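Local coordinates for protein aspartate aminotransferase, cytoplasmic (Schizosaccharomyces pombe 972h-, PDB 6JPK) that catalyses the reversible transfer of an amino group from L-aspartate to 2-oxoglutarate, using pyridoxal 5'-phosphate as cofactor and working as a homodimer, at residues A[325-330]-A[384-389]; A[156-161]-A[193-198]; A[249-254]-A[266-271]; A[69-74]-A[102-107]. The protein carries 1 engineered substitution. All coordinates share one frame; numbering follows the deposited sequence.

Contact 1 (A[325-330]-A[384-389])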
loop_
_atom_site.group_PDB
_atom_site.type_symbol
_atom_site.label_atom_id
_atom_site.label_comp_id
_atom_site.label_asym_id
_atom_site.label_seq_id
_atom_site.Cartn_x
_atom_site.Cartn_y
_atom_site.Cartn_z
ATOM N N SER A 325 19.352 -23.615 -0.507
ATOM C CA SER A 325 20.348 -24.588 -0.074
ATOM C C SER A 325 20.805 -24.334 1.357
ATOM O O SER A 325 21.039 -25.285 2.106
ATOM C CB SER A 325 21.547 -24.580 -1.019
ATOM O OG SER A 325 21.127 -25.034 -2.291
ATOM N N ARG A 326 20.971 -23.069 1.753
ATOM C CA ARG A 326 21.409 -22.820 3.129
ATOM C C ARG A 326 20.355 -23.275 4.141
ATOM O O ARG A 326 20.697 -23.829 5.197
ATOM C CB ARG A 326 21.732 -21.342 3.342
ATOM C CG ARG A 326 22.664 -21.112 4.555
ATOM C CD ARG A 326 22.819 -19.643 4.942
ATOM N NE ARG A 326 21.671 -19.125 5.685
ATOM C CZ ARG A 326 21.391 -19.420 6.960
ATOM N NH1 ARG A 326 22.166 -20.257 7.644
ATOM N NH2 ARG A 326 20.318 -18.893 7.547
ATOM N N ILE A 327 19.077 -23.024 3.856
ATOM C CA ILE A 327 18.009 -23.473 4.752
ATOM C C ILE A 327 18.000 -24.992 4.825
ATOM O O ILE A 327 17.940 -25.582 5.909
ATOM C CB ILE A 327 16.646 -22.922 4.296
ATOM C CG1 ILE A 327 16.626 -21.387 4.326
ATOM C CG2 ILE A 327 15.493 -23.515 5.128
ATOM C CD1 ILE A 327 16.883 -20.788 5.697
ATOM N N ILE A 328 18.074 -25.653 3.666
ATOM C CA ILE A 328 18.123 -27.112 3.645
ATOM C C ILE A 328 19.304 -27.621 4.464
ATOM O O ILE A 328 19.182 -28.603 5.208
ATOM C CB ILE A 328 18.168 -27.621 2.194
ATOM C CG1 ILE A 328 16.774 -27.492 1.552
ATOM C CG2 ILE A 328 18.696 -29.057 2.144
ATOM C CD1 ILE A 328 16.773 -27.645 0.035
ATOM N N GLU A 329 20.452 -26.946 4.371
ATOM C CA GLU A 329 21.625 -27.395 5.116
ATOM C C GLU A 329 21.428 -27.221 6.620
ATOM O O GLU A 329 21.859 -28.071 7.408
ATOM C CB GLU A 329 22.878 -26.651 4.630
ATOM C CG GLU A 329 24.144 -26.919 5.450
ATOM C CD GLU A 329 24.600 -28.375 5.404
ATOM O OE1 GLU A 329 24.172 -29.120 4.492
ATOM O OE2 GLU A 329 25.395 -28.780 6.287
ATOM N N MET A 330 20.774 -26.133 7.040
ATOM C CA MET A 330 20.492 -25.951 8.460
ATOM C C MET A 330 19.477 -26.980 8.957
ATOM O O MET A 330 19.586 -27.459 10.088
ATOM C CB MET A 330 20.000 -24.527 8.726
ATOM C CG MET A 330 21.104 -23.447 8.653
ATOM S SD MET A 330 22.480 -23.760 9.791
ATOM C CE MET A 330 23.732 -24.491 8.728
ATOM N N ILE A 384 9.672 -22.405 14.510
ATOM C CA ILE A 384 10.930 -21.675 14.409
ATOM C C ILE A 384 11.131 -21.185 12.984
ATOM O O ILE A 384 10.632 -21.757 12.007
ATOM C CB ILE A 384 12.153 -22.503 14.849
ATOM C CG1 ILE A 384 12.335 -23.731 13.955
ATOM C CG2 ILE A 384 12.027 -22.891 16.334
ATOM C CD1 ILE A 384 13.691 -24.427 14.167
ATOM N N SER A 385 11.887 -20.109 12.871
ATOM C CA SER A 385 12.393 -19.669 11.581
ATOM C C SER A 385 13.775 -20.273 11.364
ATOM O O SER A 385 14.696 -20.048 12.165
ATOM C CB SER A 385 12.453 -18.150 11.517
ATOM O OG SER A 385 13.188 -17.752 10.385
ATOM N N MET A 386 13.914 -21.057 10.295
ATOM C CA MET A 386 15.212 -21.648 9.999
ATOM C C MET A 386 16.246 -20.589 9.639
ATOM O O MET A 386 17.448 -20.860 9.732
ATOM C CB MET A 386 15.096 -22.666 8.860
ATOM C CG MET A 386 14.218 -23.883 9.155
ATOM S SD MET A 386 14.824 -24.899 10.525
ATOM C CE MET A 386 16.513 -25.195 9.999
ATOM N N ALA A 387 15.811 -19.387 9.244
ATOM C CA ALA A 387 16.766 -18.359 8.833
ATOM C C ALA A 387 17.618 -17.886 10.000
ATOM O O ALA A 387 18.738 -17.407 9.786
ATOM C CB ALA A 387 16.039 -17.167 8.198
ATOM N N GLY A 388 17.108 -18.010 11.232
ATOM C CA GLY A 388 17.884 -17.618 12.394
ATOM C C GLY A 388 19.024 -18.564 12.708
ATOM O O GLY A 388 19.948 -18.185 13.439
ATOM N N LEU A 389 18.980 -19.780 12.164
ATOM C CA LEU A 389 19.999 -20.789 12.398
ATOM C C LEU A 389 21.148 -20.616 11.411
ATOM O O LEU A 389 20.930 -20.356 10.219
ATOM C CB LEU A 389 19.413 -22.196 12.268
ATOM C CG LEU A 389 18.978 -22.952 13.535
ATOM C CD1 LEU A 389 18.081 -22.106 14.388
ATOM C CD2 LEU A 389 18.270 -24.230 13.151
#
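I327, M330 and M386 make the apolar centre where helix 310-340 lies against the end of strand 383-385 and the 3-10 turn 386-388, within the fold of the class I aminotransferases. The side chains of I327 and M386 meet at a slant, CG2 of I327 lying 3.8 Å from CB of M386, while CD1 of I327 reaches the backbone of A387. M386 starts with CG anti to its carbonyl carbon (chi1 -63°) and bends twice more, which folds its CE methyl back onto the helix: CE is 3.6 Å from M330 C and 3.8 Å from M330 CB. Beside it, M330 CG meets L389 CB at 4.2 Å. Farther out, S385 OG accepts from A387 N in an ST turn and also bonds V37 O. A387 sits near the active site, its side chain about 8 Å from that of K255, the probable cofactor lysine. R326 forms the polar edge. Its chain kinks at chi3 (78°) and presents the guanidinium end-on to L389 O, with D43 a distant, weak ion-pair partner. An alanine in place of R326 would probably leave L389 O without either guanidinium donor and the end of the turn less firmly tied to the helix. Both donors hold L389 O in the guanidinium plane: NH2 at 3.1 Å from L389 O, and NH1 at 2.9 Å from L389 O, on a lone pair with a C=O...N angle of 143°.

Contact 2 (A[156-161]-A[193-198])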
loop_
_atom_site.group_PDB
_atom_site.type_symbol
_atom_site.label_atom_id
_atom_site.label_comp_id
_atom_site.label_asym_id
_atom_site.label_seq_id
_atom_site.Cartn_x
_atom_site.Cartn_y
_atom_site.Cartn_z
ATOM N N PRO A 156 -8.232 -28.933 9.049
ATOM C CA PRO A 156 -7.071 -29.474 9.775
ATOM C C PRO A 156 -5.841 -29.518 8.878
ATOM O O PRO A 156 -5.942 -29.751 7.670
ATOM C CB PRO A 156 -7.523 -30.889 10.166
ATOM C CG PRO A 156 -9.014 -30.842 10.114
ATOM C CD PRO A 156 -9.360 -29.873 9.022
ATOM N N TYR A 157 -4.670 -29.278 9.474
ATOM C CA TYR A 157 -3.449 -29.291 8.674
ATOM C C TYR A 157 -2.276 -29.960 9.389
ATOM O O TYR A 157 -1.608 -30.825 8.816
ATOM C CB TYR A 157 -3.060 -27.866 8.248
ATOM C CG TYR A 157 -2.128 -27.897 7.070
ATOM C CD1 TYR A 157 -0.747 -27.931 7.252
ATOM C CD2 TYR A 157 -2.624 -27.958 5.773
ATOM C CE1 TYR A 157 0.115 -28.000 6.171
ATOM C CE2 TYR A 157 -1.769 -28.027 4.677
ATOM C CZ TYR A 157 -0.401 -28.044 4.882
ATOM O OH TYR A 157 0.458 -28.112 3.804
ATOM N N TRP A 158 -1.998 -29.567 10.624
ATOM C CA TRP A 158 -0.893 -30.152 11.373
ATOM C C TRP A 158 -1.402 -31.342 12.176
ATOM O O TRP A 158 -2.283 -31.191 13.021
ATOM C CB TRP A 158 -0.250 -29.116 12.295
ATOM C CG TRP A 158 0.921 -29.627 13.133
ATOM C CD1 TRP A 158 0.971 -29.748 14.501
ATOM C CD2 TRP A 158 2.203 -30.054 12.649
ATOM N NE1 TRP A 158 2.208 -30.225 14.887
ATOM C CE2 TRP A 158 2.979 -30.413 13.771
ATOM C CE3 TRP A 158 2.775 -30.149 11.376
ATOM C CZ2 TRP A 158 4.295 -30.868 13.653
ATOM C CZ3 TRP A 158 4.076 -30.602 11.261
ATOM C CH2 TRP A 158 4.821 -30.961 12.393
ATOM N N ASP A 159 -0.843 -32.517 11.909
ATOM C CA ASP A 159 -1.088 -33.725 12.697
ATOM C C ASP A 159 0.026 -33.797 13.737
ATOM O O ASP A 159 1.140 -34.227 13.435
ATOM C CB ASP A 159 -1.115 -34.946 11.775
ATOM C CG ASP A 159 -1.231 -36.277 12.520
ATOM O OD1 ASP A 159 -1.116 -36.330 13.767
ATOM O OD2 ASP A 159 -1.437 -37.296 11.827
ATOM N N ALA A 160 -0.266 -33.363 14.968
ATOM C CA ALA A 160 0.801 -33.170 15.951
ATOM C C ALA A 160 1.401 -34.497 16.408
ATOM O O ALA A 160 2.622 -34.602 16.594
ATOM C CB ALA A 160 0.271 -32.375 17.148
ATOM N N LYS A 161 0.566 -35.527 16.583
ATOM C CA LYS A 161 1.073 -36.834 16.995
ATOM C C LYS A 161 2.070 -37.394 15.987
ATOM O O LYS A 161 3.112 -37.940 16.367
ATOM C CB LYS A 161 -0.084 -37.816 17.186
ATOM C CG LYS A 161 0.360 -39.226 17.575
ATOM C CD LYS A 161 -0.330 -39.711 18.866
ATOM C CE LYS A 161 -0.011 -38.807 20.077
ATOM N NZ LYS A 161 -0.617 -39.296 21.361
ATOM N N THR A 193 3.974 -24.350 9.265
ATOM C CA THR A 193 4.470 -25.686 9.614
ATOM C C THR A 193 5.640 -26.132 8.748
ATOM O O THR A 193 6.451 -26.954 9.190
ATOM C CB THR A 193 3.368 -26.747 9.494
ATOM O OG1 THR A 193 3.032 -26.934 8.110
ATOM C CG2 THR A 193 2.142 -26.342 10.292
ATOM N N GLY A 194 5.710 -25.660 7.505
ATOM C CA GLY A 194 6.703 -26.123 6.569
ATOM C C GLY A 194 6.369 -27.403 5.831
ATOM O O GLY A 194 7.106 -27.765 4.905
ATOM N N ILE A 195 5.299 -28.114 6.197
ATOM C CA ILE A 195 4.997 -29.400 5.575
ATOM C C ILE A 195 3.907 -29.185 4.535
ATOM O O ILE A 195 2.871 -28.567 4.822
ATOM C CB ILE A 195 4.618 -30.476 6.620
ATOM C CG1 ILE A 195 4.571 -31.872 5.975
ATOM C CG2 ILE A 195 3.298 -30.171 7.376
ATOM C CD1 ILE A 195 5.924 -32.380 5.512
ATOM N N ASP A 196 4.167 -29.666 3.294
ATOM C CA ASP A 196 3.322 -29.584 2.109
ATOM C C ASP A 196 2.710 -30.937 1.761
ATOM O O ASP A 196 3.299 -31.987 2.041
ATOM C CB ASP A 196 4.118 -29.096 0.892
ATOM C CG ASP A 196 4.694 -27.716 1.090
ATOM O OD1 ASP A 196 4.230 -27.022 2.024
ATOM O OD2 ASP A 196 5.602 -27.324 0.315
ATOM N N PRO A 197 1.540 -30.948 1.121
ATOM C CA PRO A 197 1.018 -32.207 0.580
ATOM C C PRO A 197 1.954 -32.732 -0.495
ATOM O O PRO A 197 2.588 -31.958 -1.214
ATOM C CB PRO A 197 -0.343 -31.814 -0.025
ATOM C CG PRO A 197 -0.665 -30.453 0.551
ATOM C CD PRO A 197 0.659 -29.801 0.843
ATOM N N THR A 198 2.031 -34.058 -0.608
ATOM C CA THR A 198 2.665 -34.654 -1.780
ATOM C C THR A 198 1.841 -34.369 -3.032
ATOM O O THR A 198 0.657 -34.010 -2.961
ATOM C CB THR A 198 2.790 -36.169 -1.637
ATOM O OG1 THR A 198 1.483 -36.747 -1.611
ATOM C CG2 THR A 198 3.509 -36.528 -0.372
#
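Y157 and W158 join strand to loop in a mixed aromatic and polar contact: they stand near the end of strand 152-159, in the large mixed sheet, and meet T193, I195 and P197 in the loop leading to helix 199-211. Y157 has CG anti to its backbone N (chi1 -160°), which carries the ring across to the loop. Its OH donates to I195 O at 2.7 Å, on a lone pair in the carbonyl plane, and the same oxygen lies at the ring edge, 3.1 Å from Y157 CE1. The hydroxyl also comes within 3.4 Å of P197 CD, the two side chains standing about perpendicular. W158 and T193 run alongside each other in opposing senses, with CE3 of W158 3.9 Å from CB of T193. I195 CG2 then sits in the plane of the indole at its edge, 4.0 Å from W158 CZ3. T193 OG1 accepts from I195 N at 3.2 Å, closing an ST turn, and is also hydrogen-bonded to H190 ND1. H190 stacks on the ring of Y157, and F359 meets W158 edge-to-face, so both aromatics have further partners. D196 bonds the backbone nitrogens of A189 and H190. T193 lies about 7 Å, side chain to side chain, from N191 and from R383, both probable aspartate-binding residues. The phenol bond to I195 O, the ST turn and the carboxylate of D196 together give this loop polar ties at T193, I195 and D196, which is likely to limit its motion beside the probable substrate pocket.

Contact 3 (A[249-254]-A[266-271]). With PO4 (phosphate ion), chain C.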
loop_
_atom_site.group_PDB
_atom_site.type_symbol
_atom_site.label_atom_id
_atom_site.label_comp_id
_atom_site.label_asym_id
_atom_site.label_seq_id
_atom_site.Cartn_x
_atom_site.Cartn_y
_atom_site.Cartn_z
ATOM N N VAL A 249 -4.951 -16.085 -7.395
ATOM C CA VAL A 249 -3.588 -16.290 -6.908
ATOM C C VAL A 249 -3.097 -14.999 -6.268
ATOM O O VAL A 249 -3.197 -13.928 -6.877
ATOM C CB VAL A 249 -2.625 -16.720 -8.033
ATOM C CG1 VAL A 249 -1.232 -16.980 -7.457
ATOM C CG2 VAL A 249 -3.148 -17.944 -8.783
ATOM N N CYS A 250 -2.548 -15.098 -5.056
ATOM C CA CYS A 250 -1.910 -13.972 -4.377
ATOM C C CYS A 250 -0.414 -14.247 -4.268
ATOM O O CYS A 250 -0.004 -15.210 -3.613
ATOM C CB CYS A 250 -2.517 -13.742 -2.994
ATOM S SG CYS A 250 -4.309 -13.560 -3.024
ATOM N N GLN A 251 0.395 -13.388 -4.887
ATOM C CA GLN A 251 1.808 -13.648 -5.132
ATOM C C GLN A 251 2.645 -12.578 -4.457
ATOM O O GLN A 251 2.340 -11.388 -4.570
ATOM C CB GLN A 251 2.086 -13.672 -6.636
ATOM C CG GLN A 251 3.537 -13.750 -7.065
ATOM C CD GLN A 251 3.658 -13.592 -8.583
ATOM O OE1 GLN A 251 2.878 -12.855 -9.192
ATOM N NE2 GLN A 251 4.597 -14.310 -9.198
ATOM N N SER A 252 3.686 -12.999 -3.749
ATOM C CA SER A 252 4.609 -12.089 -3.091
ATOM C C SER A 252 6.019 -12.317 -3.614
ATOM O O SER A 252 6.434 -13.463 -3.823
ATOM C CB SER A 252 4.589 -12.286 -1.559
ATOM O OG SER A 252 5.618 -11.547 -0.930
ATOM N N PHE A 253 6.758 -11.224 -3.805
ATOM C CA PHE A 253 8.183 -11.294 -4.092
ATOM C C PHE A 253 9.019 -10.896 -2.883
ATOM O O PHE A 253 10.228 -10.673 -3.020
ATOM C CB PHE A 253 8.535 -10.419 -5.303
ATOM C CG PHE A 253 7.948 -10.926 -6.590
ATOM C CD1 PHE A 253 6.662 -10.569 -6.969
ATOM C CD2 PHE A 253 8.667 -11.781 -7.402
ATOM C CE1 PHE A 253 6.106 -11.043 -8.150
ATOM C CE2 PHE A 253 8.118 -12.258 -8.575
ATOM C CZ PHE A 253 6.834 -11.891 -8.947
ATOM N N ALA A 254 8.391 -10.812 -1.706
ATOM C CA ALA A 254 9.091 -10.370 -0.505
ATOM C C ALA A 254 10.272 -11.280 -0.188
ATOM O O ALA A 254 11.379 -10.805 0.088
ATOM C CB ALA A 254 8.117 -10.320 0.675
ATOM N N CYS A 266 1.614 -9.256 -6.391
ATOM C CA CYS A 266 0.634 -9.201 -7.463
ATOM C C CYS A 266 -0.532 -10.120 -7.133
ATOM O O CYS A 266 -0.322 -11.235 -6.648
ATOM C CB CYS A 266 1.273 -9.607 -8.797
ATOM S SG CYS A 266 0.365 -9.005 -10.229
ATOM N N MET A 267 -1.759 -9.647 -7.373
ATOM C CA MET A 267 -2.938 -10.502 -7.298
ATOM C C MET A 267 -3.346 -10.879 -8.713
ATOM O O MET A 267 -3.319 -10.037 -9.617
ATOM C CB MET A 267 -4.110 -9.808 -6.584
ATOM C CG MET A 267 -5.250 -10.758 -6.164
ATOM S SD MET A 267 -6.906 -10.302 -6.781
ATOM C CE MET A 267 -6.814 -10.789 -8.487
ATOM N N HIS A 268 -3.721 -12.144 -8.909
ATOM C CA HIS A 268 -4.139 -12.625 -10.223
ATOM C C HIS A 268 -5.483 -13.323 -10.112
ATOM O O HIS A 268 -5.700 -14.118 -9.192
ATOM C CB HIS A 268 -3.135 -13.616 -10.841
ATOM C CG HIS A 268 -1.717 -13.134 -10.836
ATOM N ND1 HIS A 268 -1.170 -12.428 -11.885
ATOM C CD2 HIS A 268 -0.732 -13.272 -9.916
ATOM C CE1 HIS A 268 0.090 -12.136 -11.605
ATOM N NE2 HIS A 268 0.381 -12.642 -10.418
ATOM N N TYR A 269 -6.375 -13.019 -11.050
ATOM C CA TYR A 269 -7.579 -13.803 -11.298
ATOM C C TYR A 269 -7.405 -14.490 -12.638
ATOM O O TYR A 269 -7.167 -13.824 -13.656
ATOM C CB TYR A 269 -8.834 -12.932 -11.288
ATOM C CG TYR A 269 -10.089 -13.627 -11.795
ATOM C CD1 TYR A 269 -10.700 -14.636 -11.058
ATOM C CD2 TYR A 269 -10.660 -13.263 -13.009
ATOM C CE1 TYR A 269 -11.853 -15.267 -11.523
ATOM C CE2 TYR A 269 -11.803 -13.886 -13.489
ATOM C CZ TYR A 269 -12.401 -14.888 -12.742
ATOM O OH TYR A 269 -13.548 -15.504 -13.208
ATOM N N VAL A 270 -7.489 -15.815 -12.632
ATOM C CA VAL A 270 -7.283 -16.628 -13.824
ATOM C C VAL A 270 -8.666 -16.942 -14.378
ATOM O O VAL A 270 -9.328 -17.881 -13.926
ATOM C CB VAL A 270 -6.494 -17.905 -13.520
ATOM C CG1 VAL A 270 -6.252 -18.697 -14.816
ATOM C CG2 VAL A 270 -5.173 -17.571 -12.820
ATOM N N ALA A 271 -9.097 -16.154 -15.365
ATOM C CA ALA A 271 -10.442 -16.262 -15.902
ATOM C C ALA A 271 -10.555 -17.420 -16.889
ATOM O O ALA A 271 -9.560 -17.922 -17.424
ATOM C CB ALA A 271 -10.846 -14.957 -16.594
HETATM P P PO4 C . 4.084 -9.934 2.348
HETATM O O1 PO4 C . 2.870 -9.064 2.607
HETATM O O2 PO4 C . 4.343 -10.097 0.868
HETATM O O3 PO4 C . 5.271 -9.279 3.024
HETATM O O4 PO4 C . 3.914 -11.318 2.925
#
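V249 with H268 and Q251 with C266 are hydrogen-bonded pairs of an antiparallel hairpin, strands 247-252 and 264-270, and C250 with M267 is the non-hydrogen-bonded pair between them. The strand axes approach to 4.8 Å. On the face carrying V249, Q251, C266 and H268 the packing is tight: Q251, extended with CG anti to its backbone N (chi1 172°), runs to the imidazole and takes a bond from H268 NE2 to OE1 at 2.8 Å, nearly straight at 167°. OE1 lies in the ring plane of H268, while the donor is tilted from the plane of the amide, the two groups being turned 59° apart. OE1 is also 3.6 Å from C266 CB. Q251 NE2 bonds A83 O, and helix 77-87 covers this buried polar pair. The other face is held more loosely across the strands, C250 SG reaching only to 4.3 Å from M267 CG, with A111 of helix 107-127 touching both. Past Q251, the side chain of S252 turns away from the second strand. S252 OG accepts from A254 N in an ST turn and donates to phosphate O2 at 2.6 Å, and A254 CB is 3.8 Å from that O2. The ion, probably from the crystallisation liquor, is also bound by S107, G108 N, T109 and R263 of the same chain and by Y70 of the second subunit. Its position is consistent with the cup that receives the cofactor phosphate in aminotransferases of class I, here formed beside the end of strand 247-252.

Contact 4 (A[69-74]-A[102-107]). With PO4 (phosphate ion), chain C; PO4 (phosphate ion), chain E.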
loop_
_atom_site.group_PDB
_atom_site.type_symbol
_atom_site.label_atom_id
_atom_site.label_comp_id
_atom_site.label_asym_id
_atom_site.label_seq_id
_atom_site.Cartn_x
_atom_site.Cartn_y
_atom_site.Cartn_z
ATOM N N GLU A 69 7.399 8.753 -11.349
ATOM C CA GLU A 69 6.036 9.086 -11.756
ATOM C C GLU A 69 5.061 7.977 -11.361
ATOM O O GLU A 69 5.449 6.829 -11.119
ATOM C CB GLU A 69 5.962 9.325 -13.274
ATOM C CG GLU A 69 6.822 10.491 -13.779
ATOM C CD GLU A 69 6.428 11.828 -13.146
ATOM O OE1 GLU A 69 5.256 12.232 -13.310
ATOM O OE2 GLU A 69 7.283 12.467 -12.477
ATOM N N TYR A 70 3.778 8.346 -11.281
ATOM C CA TYR A 70 2.735 7.387 -10.936
ATOM C C TYR A 70 2.732 6.216 -11.910
ATOM O O TYR A 70 2.911 6.392 -13.118
ATOM C CB TYR A 70 1.352 8.048 -10.976
ATOM C CG TYR A 70 1.007 8.996 -9.839
ATOM C CD1 TYR A 70 1.115 8.606 -8.505
ATOM C CD2 TYR A 70 0.551 10.290 -10.113
ATOM C CE1 TYR A 70 0.783 9.498 -7.460
ATOM C CE2 TYR A 70 0.213 11.171 -9.092
ATOM C CZ TYR A 70 0.323 10.775 -7.775
ATOM O OH TYR A 70 -0.014 11.683 -6.790
ATOM N N LEU A 71 2.488 5.022 -11.383
ATOM C CA LEU A 71 2.155 3.869 -12.205
ATOM C C LEU A 71 0.671 3.867 -12.559
ATOM O O LEU A 71 -0.140 4.508 -11.882
ATOM C CB LEU A 71 2.481 2.581 -11.462
ATOM C CG LEU A 71 3.952 2.383 -11.105
ATOM C CD1 LEU A 71 4.128 1.021 -10.447
ATOM C CD2 LEU A 71 4.822 2.516 -12.360
ATOM N N PRO A 72 0.283 3.129 -13.620
ATOM C CA PRO A 72 -1.138 2.811 -13.807
ATOM C C PRO A 72 -1.753 2.182 -12.563
ATOM O O PRO A 72 -1.059 1.663 -11.678
ATOM C CB PRO A 72 -1.127 1.831 -14.987
ATOM C CG PRO A 72 0.065 2.229 -15.767
ATOM C CD PRO A 72 1.099 2.677 -14.761
ATOM N N ILE A 73 -3.076 2.229 -12.491
ATOM C CA ILE A 73 -3.757 1.791 -11.278
ATOM C C ILE A 73 -3.454 0.324 -10.987
ATOM O O ILE A 73 -3.267 -0.073 -9.826
ATOM C CB ILE A 73 -5.270 2.057 -11.402
ATOM C CG1 ILE A 73 -5.987 1.642 -10.127
ATOM C CG2 ILE A 73 -5.859 1.324 -12.595
ATOM C CD1 ILE A 73 -7.203 2.463 -9.920
ATOM N N ALA A 74 -3.383 -0.500 -12.029
ATOM C CA ALA A 74 -3.095 -1.919 -11.877
ATOM C C ALA A 74 -1.595 -2.210 -11.778
ATOM O O ALA A 74 -1.212 -3.369 -11.566
ATOM C CB ALA A 74 -3.714 -2.701 -13.042
ATOM N N SER A 102 -4.308 -9.212 -13.688
ATOM C CA SER A 102 -3.187 -9.076 -12.761
ATOM C C SER A 102 -3.162 -7.661 -12.208
ATOM O O SER A 102 -3.213 -6.691 -12.969
ATOM C CB SER A 102 -1.851 -9.397 -13.440
ATOM O OG SER A 102 -1.847 -10.725 -13.960
ATOM N N MET A 103 -3.084 -7.546 -10.885
ATOM C CA MET A 103 -3.047 -6.258 -10.210
ATOM C C MET A 103 -1.821 -6.231 -9.310
ATOM O O MET A 103 -1.752 -6.982 -8.326
ATOM C CB MET A 103 -4.318 -6.034 -9.397
ATOM C CG MET A 103 -5.573 -5.943 -10.255
ATOM S SD MET A 103 -5.963 -4.210 -10.595
ATOM C CE MET A 103 -5.900 -3.608 -8.890
ATOM N N GLN A 104 -0.860 -5.376 -9.643
ATOM C CA GLN A 104 0.261 -5.156 -8.738
ATOM C C GLN A 104 -0.285 -4.676 -7.402
ATOM O O GLN A 104 -1.177 -3.822 -7.352
ATOM C CB GLN A 104 1.236 -4.142 -9.328
ATOM C CG GLN A 104 2.422 -3.814 -8.430
ATOM C CD GLN A 104 3.307 -2.743 -9.030
ATOM O OE1 GLN A 104 3.340 -2.549 -10.260
ATOM N NE2 GLN A 104 4.038 -2.040 -8.167
ATOM N N SER A 105 0.221 -5.254 -6.322
ATOM C CA SER A 105 -0.318 -5.048 -4.988
ATOM C C SER A 105 0.803 -4.668 -4.028
ATOM O O SER A 105 1.995 -4.787 -4.340
ATOM C CB SER A 105 -1.030 -6.312 -4.485
ATOM O OG SER A 105 -0.143 -7.421 -4.503
ATOM N N VAL A 106 0.404 -4.223 -2.841
ATOM C CA VAL A 106 1.356 -3.936 -1.777
ATOM C C VAL A 106 1.759 -5.285 -1.193
ATOM O O VAL A 106 1.274 -5.688 -0.127
ATOM C CB VAL A 106 0.751 -3.008 -0.708
ATOM C CG1 VAL A 106 1.796 -2.633 0.341
ATOM C CG2 VAL A 106 0.178 -1.749 -1.358
ATOM N N SER A 107 2.619 -5.995 -1.926
ATOM C CA SER A 107 3.135 -7.318 -1.588
ATOM C C SER A 107 2.026 -8.354 -1.438
ATOM O O SER A 107 0.899 -8.147 -1.912
ATOM C CB SER A 107 3.985 -7.258 -0.316
ATOM O OG SER A 107 5.061 -8.195 -0.371
HETATM P P PO4 C . 4.084 -9.934 2.348
HETATM O O1 PO4 C . 2.870 -9.064 2.607
HETATM O O2 PO4 C . 4.343 -10.097 0.868
HETATM O O3 PO4 C . 5.271 -9.279 3.024
HETATM O O4 PO4 C . 3.914 -11.318 2.925
HETATM P P PO4 E . -1.388 10.564 -3.497
HETATM O O1 PO4 E . -2.357 11.701 -3.774
HETATM O O2 PO4 E . -0.422 10.945 -2.389
HETATM O O3 PO4 E . -0.601 10.294 -4.741
HETATM O O4 PO4 E . -2.151 9.319 -3.074
#
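A74 meets M103 and Q104 where the loop before helix 77-87 touches the outermost strand 100-106. Q104 N donates to A74 O at 2.8 Å, and A74 CB packs on M103 SD at 3.7 Å. The side chain of Q104 leaves beside this bond: CB is 3.4 Å from A74 O. With CG anti to its backbone N (chi1 178°) the chain then runs extended toward L71, crossing it at about a right angle. CD of Q104 lies 4.1 Å from L71 CD1, and at the tip the same methyl is 3.7 Å from OE1 and 3.8 Å from NE2 of Q104. OE1 accepts from L76 N, which ties the amide oxygen to the residue just before helix 77-87. Farther along the loop, Y70 reaches the second subunit, where its ring meets Y260 of that subunit edge-to-face. Its OH donates to O3 of a phosphate ion at 2.5 Å, the oxygen lying near the ring plane; S107, T109 and R263 of the second subunit hold the same ion. A phenylalanine in place of Y70 would probably leave that phosphate oxygen without its hydroxyl donor and weaken the tie between subunits. E69 adds a salt bridge to R41 of the second subunit. A tyrosine lent across the dimer interface to the partner's phosphate cup is characteristic of aspartate aminotransferases, whose active sites are built from both chains.

Along the chain the contacts follow in series: contact 4, then 2, then 3, then 1. Contacts 3 and 4 are neighbours, centres 12 Å apart, joined through strands 264-270 and 100-106, with M267 O close to M103 N and H268 ND1 close to S102 OG. They share one phosphate ion. Contact 2 reaches the same mixed sheet at its other side, its centre 24 Å from that of contact 3. Contact 1, on helix 310-340 and strand 383-385 of a small sheet, is nearest contact 2, 19 Å between centres. Contacts 1 and 2 lie near probable substrate-binding residues, contact 3 leads to the phosphate site, and contact 4 sends Y70 to that of the second subunit.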